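Local structure of rRNA adenine N-6-methyltransferase (Saccharopolyspora erythraea, 6NVM) at residues A[66-71]-A[134-139]; A[87-92]-A[116-121]. The protein transfers two methyl groups from S-adenosyl-L-methionine to the N6 of one adenine in 23S rRNA, which lowers ribosome affinity for macrolide, lincosamide and streptogramin B antibiotics. All coordinates share one frame; numbering follows the deposited sequence. Where two conformers were deposited one is given.

Interaction 1 (A[66-71]-A[134-139]); sequences AELRPD and PFAFVG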
ATOM      1  N   ALA A  66       5.473  -2.255 -11.168  1.00 34.92           N
ATOM      2  CA  ALA A  66       4.097  -1.795 -11.261  1.00 32.99           C
ATOM      3  C   ALA A  66       3.196  -2.749 -12.035  1.00 31.46           C
ATOM      4  O   ALA A  66       1.979  -2.543 -12.045  1.00 33.89           O
ATOM      5  CB  ALA A  66       4.068  -0.408 -11.896  1.00 33.20           C
ATOM      6  N   GLU A  67       3.758  -3.766 -12.684  0.94 29.68           N
ATOM      7  CA  GLU A  67       2.984  -4.771 -13.408  0.94 32.93           C
ATOM      8  C   GLU A  67       2.058  -4.111 -14.428  0.94 33.53           C
ATOM      9  O   GLU A  67       0.837  -4.283 -14.418  0.94 34.12           O
ATOM     10  CB  GLU A  67       2.207  -5.651 -12.426  0.94 36.01           C
ATOM     11  CG  GLU A  67       3.146  -6.421 -11.502  0.94 39.18           C
ATOM     12  CD  GLU A  67       2.438  -7.372 -10.560  0.94 42.41           C
ATOM     13  OE1 GLU A  67       1.332  -7.041 -10.081  0.94 39.06           O
ATOM     14  OE2 GLU A  67       3.013  -8.457 -10.296  0.94 46.42           O
ATOM     15  N   LEU A  68       2.678  -3.356 -15.329  1.00 31.20           N
ATOM     16  CA  LEU A  68       1.963  -2.575 -16.323  1.00 30.17           C
ATOM     17  C   LEU A  68       1.753  -3.383 -17.598  1.00 32.50           C
ATOM     18  O   LEU A  68       2.421  -4.387 -17.848  1.00 34.69           O
ATOM     19  CB  LEU A  68       2.730  -1.291 -16.634  1.00 31.85           C
ATOM     20  CG  LEU A  68       3.065  -0.426 -15.416  1.00 31.20           C
ATOM     21  CD1 LEU A  68       3.917   0.759 -15.854  1.00 32.47           C
ATOM     22  CD2 LEU A  68       1.790   0.035 -14.723  1.00 31.15           C
ATOM     23  N   ARG A  69       0.796  -2.935 -18.402  1.00 27.79           N
ATOM     24  CA  ARG A  69       0.494  -3.578 -19.672  1.00 30.05           C
ATOM     25  C   ARG A  69      -0.111  -2.541 -20.601  1.00 30.28           C
ATOM     26  O   ARG A  69      -0.573  -1.487 -20.145  1.00 30.04           O
ATOM     27  CB  ARG A  69      -0.464  -4.767 -19.494  1.00 31.05           C
ATOM     28  CG  ARG A  69      -1.782  -4.411 -18.846  1.00 30.86           C
ATOM     29  CD  ARG A  69      -2.707  -5.614 -18.784  1.00 34.59           C
ATOM     30  NE  ARG A  69      -4.023  -5.267 -18.248  1.00 38.29           N
ATOM     31  CZ  ARG A  69      -4.331  -5.240 -16.954  1.00 38.28           C
ATOM     32  NH1 ARG A  69      -3.421  -5.542 -16.038  1.00 34.81           N
ATOM     33  NH2 ARG A  69      -5.560  -4.915 -16.575  1.00 37.73           N
ATOM     34  N   PRO A  70      -0.137  -2.811 -21.907  1.00 31.24           N
ATOM     35  CA  PRO A  70      -0.484  -1.752 -22.874  1.00 33.76           C
ATOM     36  C   PRO A  70      -1.902  -1.217 -22.757  1.00 31.23           C
ATOM     37  O   PRO A  70      -2.154  -0.100 -23.222  1.00 30.97           O
ATOM     38  CB  PRO A  70      -0.266  -2.431 -24.234  1.00 34.65           C
ATOM     39  CG  PRO A  70       0.638  -3.565 -23.967  1.00 36.67           C
ATOM     40  CD  PRO A  70       0.320  -4.037 -22.580  1.00 32.87           C
ATOM     41  N   ASP A  71      -2.846  -1.957 -22.178  1.00 29.90           N
ATOM     42  CA  ASP A  71      -4.209  -1.452 -22.069  1.00 32.96           C
ATOM     43  C   ASP A  71      -4.517  -0.874 -20.689  1.00 29.81           C
ATOM     44  O   ASP A  71      -5.669  -0.510 -20.429  1.00 29.97           O
ATOM     45  CB  ASP A  71      -5.220  -2.549 -22.436  1.00 39.95           C
ATOM     46  CG  ASP A  71      -5.383  -3.618 -21.352  1.00 48.08           C
ATOM     47  OD1 ASP A  71      -4.637  -3.618 -20.353  1.00 49.45           O
ATOM     48  OD2 ASP A  71      -6.283  -4.473 -21.512  1.00 51.50           O
ATOM     49  N   PRO A 134     -10.041  -0.014 -14.596  1.00 30.56           N
ATOM     50  CA  PRO A 134      -8.834  -0.518 -13.933  1.00 30.75           C
ATOM     51  C   PRO A 134      -7.642   0.379 -14.234  1.00 29.42           C
ATOM     52  O   PRO A 134      -7.514   0.926 -15.331  1.00 29.33           O
ATOM     53  CB  PRO A 134      -8.659  -1.923 -14.520  1.00 32.91           C
ATOM     54  CG  PRO A 134     -10.015  -2.304 -15.012  1.00 36.03           C
ATOM     55  CD  PRO A 134     -10.648  -1.026 -15.478  1.00 34.46           C
ATOM     56  N   PHE A 135      -6.771   0.537 -13.241  1.00 28.96           N
ATOM     57  CA  PHE A 135      -5.612   1.406 -13.389  1.00 29.17           C
ATOM     58  C   PHE A 135      -4.577   1.012 -12.349  1.00 28.09           C
ATOM     59  O   PHE A 135      -4.851   0.236 -11.430  1.00 28.68           O
ATOM     60  CB  PHE A 135      -5.994   2.882 -13.237  1.00 28.17           C
ATOM     61  CG  PHE A 135      -6.248   3.295 -11.810  1.00 25.85           C
ATOM     62  CD1 PHE A 135      -7.435   2.967 -11.187  1.00 28.04           C
ATOM     63  CD2 PHE A 135      -5.291   4.007 -11.096  1.00 23.65           C
ATOM     64  CE1 PHE A 135      -7.675   3.337  -9.862  1.00 27.75           C
ATOM     65  CE2 PHE A 135      -5.524   4.384  -9.773  1.00 26.14           C
ATOM     66  CZ  PHE A 135      -6.722   4.043  -9.162  1.00 26.55           C
ATOM     67  N   ALA A 136      -3.376   1.556 -12.517  1.00 25.67           N
ATOM     68  CA  ALA A 136      -2.299   1.400 -11.558  1.00 25.38           C
ATOM     69  C   ALA A 136      -1.842   2.770 -11.084  1.00 25.02           C
ATOM     70  O   ALA A 136      -1.896   3.751 -11.829  1.00 23.48           O
ATOM     71  CB  ALA A 136      -1.117   0.639 -12.168  1.00 26.32           C
ATOM     72  N   PHE A 137      -1.405   2.831  -9.827  1.00 25.97           N
ATOM     73  CA  PHE A 137      -0.806   4.031  -9.263  1.00 23.97           C
ATOM     74  C   PHE A 137       0.678   3.795  -9.048  1.00 25.86           C
ATOM     75  O   PHE A 137       1.078   2.727  -8.577  1.00 26.16           O
ATOM     76  CB  PHE A 137      -1.451   4.412  -7.924  1.00 24.33           C
ATOM     77  CG  PHE A 137      -0.720   5.502  -7.208  1.00 23.96           C
ATOM     78  CD1 PHE A 137      -0.938   6.829  -7.539  1.00 26.70           C
ATOM     79  CD2 PHE A 137       0.208   5.209  -6.230  1.00 28.80           C
ATOM     80  CE1 PHE A 137      -0.262   7.845  -6.895  1.00 29.87           C
ATOM     81  CE2 PHE A 137       0.890   6.228  -5.573  1.00 33.81           C
ATOM     82  CZ  PHE A 137       0.649   7.546  -5.909  1.00 31.46           C
ATOM     83  N   VAL A 138       1.488   4.793  -9.394  1.00 27.06           N
ATOM     84  CA  VAL A 138       2.917   4.797  -9.094  1.00 26.75           C
ATOM     85  C   VAL A 138       3.259   6.147  -8.489  1.00 29.77           C
ATOM     86  O   VAL A 138       2.795   7.183  -8.975  1.00 31.74           O
ATOM     87  CB  VAL A 138       3.771   4.539 -10.354  1.00 26.89           C
ATOM     88  CG1 VAL A 138       5.250   4.588 -10.017  1.00 29.57           C
ATOM     89  CG2 VAL A 138       3.419   3.205 -10.971  1.00 28.49           C
ATOM     90  N   GLY A 139       4.078   6.162  -7.444  1.00 28.06           N
ATOM     91  CA  GLY A 139       4.374   7.429  -6.804  1.00 32.69           C
ATOM     92  C   GLY A 139       5.626   7.402  -5.963  1.00 35.25           C
ATOM     93  O   GLY A 139       5.961   6.392  -5.335  1.00 30.80           O
TER

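Interaction 2 (A[87-92]-A[116-121]); sequences ELADRA and PNIEVV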
ATOM      1  N   GLU A  87       9.559   5.848 -18.376  1.00 27.82           N
ATOM      2  CA  GLU A  87       9.611   4.393 -18.344  1.00 27.23           C
ATOM      3  C   GLU A  87       8.240   3.783 -18.088  1.00 28.30           C
ATOM      4  O   GLU A  87       7.941   2.701 -18.608  1.00 30.37           O
ATOM      5  CB  GLU A  87      10.643   3.949 -17.311  1.00 31.22           C
ATOM      6  CG  GLU A  87      12.021   4.495 -17.688  1.00 35.95           C
ATOM      7  CD  GLU A  87      13.171   3.836 -16.968  1.00 40.11           C
ATOM      8  OE1 GLU A  87      12.983   2.726 -16.420  1.00 39.71           O
ATOM      9  OE2 GLU A  87      14.270   4.440 -16.963  1.00 39.98           O
ATOM     10  N   LEU A  88       7.385   4.466 -17.324  1.00 25.97           N
ATOM     11  CA  LEU A  88       6.004   4.024 -17.186  1.00 24.96           C
ATOM     12  C   LEU A  88       5.255   4.134 -18.507  1.00 25.19           C
ATOM     13  O   LEU A  88       4.484   3.235 -18.868  1.00 24.13           O
ATOM     14  CB  LEU A  88       5.290   4.850 -16.121  1.00 25.30           C
ATOM     15  CG  LEU A  88       5.899   4.857 -14.726  1.00 25.12           C
ATOM     16  CD1 LEU A  88       5.172   5.872 -13.855  1.00 26.35           C
ATOM     17  CD2 LEU A  88       5.842   3.470 -14.120  1.00 27.76           C
ATOM     18  N   ALA A  89       5.454   5.239 -19.230  1.00 26.56           N
ATOM     19  CA  ALA A  89       4.753   5.459 -20.490  1.00 26.90           C
ATOM     20  C   ALA A  89       5.173   4.473 -21.575  1.00 29.55           C
ATOM     21  O   ALA A  89       4.391   4.216 -22.495  1.00 30.48           O
ATOM     22  CB  ALA A  89       4.982   6.887 -20.977  1.00 25.88           C
ATOM     23  N   ASP A  90       6.379   3.905 -21.476  1.00 29.47           N
ATOM     24  CA  ASP A  90       6.814   2.871 -22.408  1.00 30.73           C
ATOM     25  C   ASP A  90       6.028   1.574 -22.260  1.00 34.41           C
ATOM     26  O   ASP A  90       5.996   0.770 -23.199  1.00 35.81           O
ATOM     27  CB  ASP A  90       8.294   2.551 -22.198  1.00 33.39           C
ATOM     28  CG  ASP A  90       9.219   3.595 -22.788  1.00 40.14           C
ATOM     29  OD1 ASP A  90       8.760   4.410 -23.612  1.00 41.69           O
ATOM     30  OD2 ASP A  90      10.419   3.577 -22.431  1.00 42.05           O
ATOM     31  N   ARG A  91       5.422   1.339 -21.099  1.00 27.57           N
ATOM     32  CA  ARG A  91       4.808   0.058 -20.786  1.00 29.18           C
ATOM     33  C   ARG A  91       3.295   0.118 -20.645  1.00 30.81           C
ATOM     34  O   ARG A  91       2.628  -0.886 -20.902  1.00 32.69           O
ATOM     35  CB  ARG A  91       5.402  -0.494 -19.481  1.00 30.52           C
ATOM     36  CG  ARG A  91       6.912  -0.742 -19.531  1.00 33.26           C
ATOM     37  CD  ARG A  91       7.503  -0.882 -18.127  1.00 37.37           C
ATOM     38  NE  ARG A  91       8.875  -1.395 -18.144  1.00 38.80           N
ATOM     39  CZ  ARG A  91       9.958  -0.663 -18.401  1.00 40.81           C
ATOM     40  NH1 ARG A  91       9.851   0.630 -18.681  1.00 36.68           N
ATOM     41  NH2 ARG A  91      11.158  -1.230 -18.390  1.00 43.75           N
ATOM     42  N   ALA A  92       2.742   1.261 -20.246  1.00 29.83           N
ATOM     43  CA  ALA A  92       1.322   1.405 -19.957  1.00 31.52           C
ATOM     44  C   ALA A  92       0.596   2.078 -21.118  1.00 30.75           C
ATOM     45  O   ALA A  92       1.203   2.647 -22.028  1.00 30.97           O
ATOM     46  CB  ALA A  92       1.121   2.219 -18.674  1.00 31.24           C
ATOM     47  N   PRO A 116       3.480  11.052 -26.570  1.00 36.18           N
ATOM     48  CA  PRO A 116       2.069  11.436 -26.735  1.00 39.16           C
ATOM     49  C   PRO A 116       1.137  10.839 -25.694  1.00 35.31           C
ATOM     50  O   PRO A 116       0.037  11.376 -25.507  1.00 33.51           O
ATOM     51  CB  PRO A 116       1.729  10.935 -28.145  1.00 43.14           C
ATOM     52  CG  PRO A 116       2.713   9.863 -28.425  1.00 45.00           C
ATOM     53  CD  PRO A 116       3.969  10.248 -27.704  1.00 40.26           C
ATOM     54  N   ASN A 117       1.525   9.761 -25.004  1.00 28.22           N
ATOM     55  CA  ASN A 117       0.643   9.129 -24.032  1.00 29.89           C
ATOM     56  C   ASN A 117       0.929   9.584 -22.603  1.00 28.31           C
ATOM     57  O   ASN A 117       0.524   8.902 -21.650  1.00 27.41           O
ATOM     58  CB  ASN A 117       0.727   7.602 -24.130  1.00 26.74           C
ATOM     59  CG  ASN A 117       2.050   7.045 -23.638  1.00 27.74           C
ATOM     60  OD1 ASN A 117       3.070   7.730 -23.644  1.00 28.03           O
ATOM     61  ND2 ASN A 117       2.038   5.784 -23.217  1.00 31.08           N
ATOM     62  N   ILE A 118       1.613  10.717 -22.435  1.00 25.51           N
ATOM     63  CA  ILE A 118       1.826  11.330 -21.127  1.00 26.11           C
ATOM     64  C   ILE A 118       1.019  12.617 -21.059  1.00 26.73           C
ATOM     65  O   ILE A 118       1.078  13.452 -21.971  1.00 26.07           O
ATOM     66  CB  ILE A 118       3.307  11.627 -20.840  1.00 25.19           C
ATOM     67  CG1 ILE A 118       4.115  10.331 -20.739  1.00 27.78           C
ATOM     68  CG2 ILE A 118       3.421  12.445 -19.538  1.00 28.99           C
ATOM     69  CD1 ILE A 118       5.603  10.545 -20.458  1.00 26.99           C
ATOM     70  N   GLU A 119       0.288  12.778 -19.964  1.00 27.11           N
ATOM     71  CA  GLU A 119      -0.422  14.006 -19.651  1.00 28.12           C
ATOM     72  C   GLU A 119       0.025  14.452 -18.271  1.00 28.39           C
ATOM     73  O   GLU A 119       0.135  13.625 -17.361  1.00 29.09           O
ATOM     74  CB  GLU A 119      -1.933  13.774 -19.695  1.00 34.87           C
ATOM     75  CG  GLU A 119      -2.775  14.969 -19.305  1.00 48.26           C
ATOM     76  CD  GLU A 119      -4.254  14.643 -19.296  1.00 62.99           C
ATOM     77  OE1 GLU A 119      -4.606  13.443 -19.356  1.00 68.22           O
ATOM     78  OE2 GLU A 119      -5.069  15.585 -19.228  1.00 69.75           O
ATOM     79  N   VAL A 120       0.315  15.743 -18.130  1.00 25.98           N
ATOM     80  CA  VAL A 120       0.688  16.345 -16.854  1.00 26.44           C
ATOM     81  C   VAL A 120      -0.488  17.176 -16.366  1.00 27.26           C
ATOM     82  O   VAL A 120      -0.974  18.059 -17.085  1.00 29.35           O
ATOM     83  CB  VAL A 120       1.950  17.215 -16.980  1.00 28.19           C
ATOM     84  CG1 VAL A 120       2.253  17.914 -15.654  1.00 29.18           C
ATOM     85  CG2 VAL A 120       3.121  16.375 -17.419  1.00 29.91           C
ATOM     86  N   VAL A 121      -0.940  16.895 -15.150  1.00 25.63           N
ATOM     87  CA  VAL A 121      -2.037  17.619 -14.518  1.00 25.73           C
ATOM     88  C   VAL A 121      -1.445  18.494 -13.425  1.00 26.13           C
ATOM     89  O   VAL A 121      -0.713  18.005 -12.556  1.00 26.69           O
ATOM     90  CB  VAL A 121      -3.096  16.664 -13.944  1.00 29.44           C
ATOM     91  CG1 VAL A 121      -4.243  17.462 -13.276  1.00 30.45           C
ATOM     92  CG2 VAL A 121      -3.627  15.736 -15.037  1.00 28.90           C
TER
HETATM   93  O   HOH W   1       5.523   6.693 -24.449  0.57 28.93           O

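Interaction 1 (A[66-71]-A[134-139])
Val-138 holds CG1 anti to its backbone N (chi1 178°), which leaves CG2 beside that N and facing Ala-66, whose CB lies 3.8 Å from Val-138 CG2. Leu-68 swings CG anti to its own carbonyl carbon (chi1 -55°), which brings CD2 over the strand to rest against the methyl of Ala-136, CD2 to CB 3.9 Å. The contact is thus small and made of methyl groups, with no hydrogen bond between 66-71 and 134-139. Ala-136 and Val-138, two residues apart, present the same face of strand 135-140, while Phe-135 and Phe-137 point to the other. After helix 56-65 the chain keeps helical angles through Ala-66 and leaves them at Glu-67, whose phi is positive. Farther along, NE of Arg-69 bridges to OD1 of Asp-71 at 2.7 Å, though the bend at the hydrogen makes the bond weak, and NH2 of Arg-69 forms a salt bridge with Glu-160 OE2. The arrangement belongs to the Rossmann-like core of class I methyltransferases: the loop linking helix 56-65 to strand 73-77 lies over strand 135-140, which runs between strands 73-77 and 159-167, and Leu-68 and Val-138 both pack on Val-74, with Leu-84 of helix 83-89 also against Val-138.

Interaction 2 (A[87-92]-A[116-121])
The backbones come closest at Ala-89 and Asn-117, whose CA atoms lie 6.6 Å apart where the last part of helix 83-89 passes the residue just ahead of strand 118-121. Asn-117 carries the polar half of the contact. Its CG sits between the backbone N and the carbonyl carbon (chi1 70°), a setting that extends the amide to the helix, and ND2 donates to Ala-89 O at 2.9 Å. The bond is nearly straight, 168° at the hydrogen, and uses a lone pair in the carbonyl plane, with the acceptor also close to the amide plane; with the weak bond from ND2 to Arg-93 O, this would hold the amide's rotation. OD1 of Asn-117 lies 3.4 Å from Ala-89 CB and accepts a 2.8 Å bond from a water that also reaches Ala-89 O weakly. In the Rossmann-like fold of class I methyltransferases, the helix following the first strand packs on the sheet, here across strands 73-77 and 94-98, and at Ala-89 it reaches the start of the edge strand 118-121, which pairs in parallel with 94-98. Beside the amide, the methyl of Ala-89 is met by Ile-118, whose CG1 approaches to 3.6 Å and whose CD1 lies alongside. The backbone amides of Arg-91 and Ala-92 share Leu-88 O, and Arg-91 folds back so that NH1 donates to Glu-87 O at 2.8 Å, the oxygen lying in the guanidinium plane while NH1 stands above the plane of that carbonyl.

Overall arrangement
Both contacts reach the same seven-stranded sheet, interaction 2 nested along the chain within the loop closed by interaction 1, and their centres are 11 Å apart. Interaction 1 is the more buried, lying against an inner strand, its direct touches apolar and without a hydrogen bond between its segments; interaction 2 sits at the outermost strand, 22 Å from the chain centre, and adds an amide-to-carbonyl bond and a water to its apolar touch. Leu-88 joins them: its CD2 lies 3.8 Å from Leu-68 CD1 and 4.0 Å from Val-138 CG2, so helix 83-89 also packs against both segments of interaction 1. Leu-68 also packs on Arg-91 and Ala-92, joining loop 66-71 to segment 87-92.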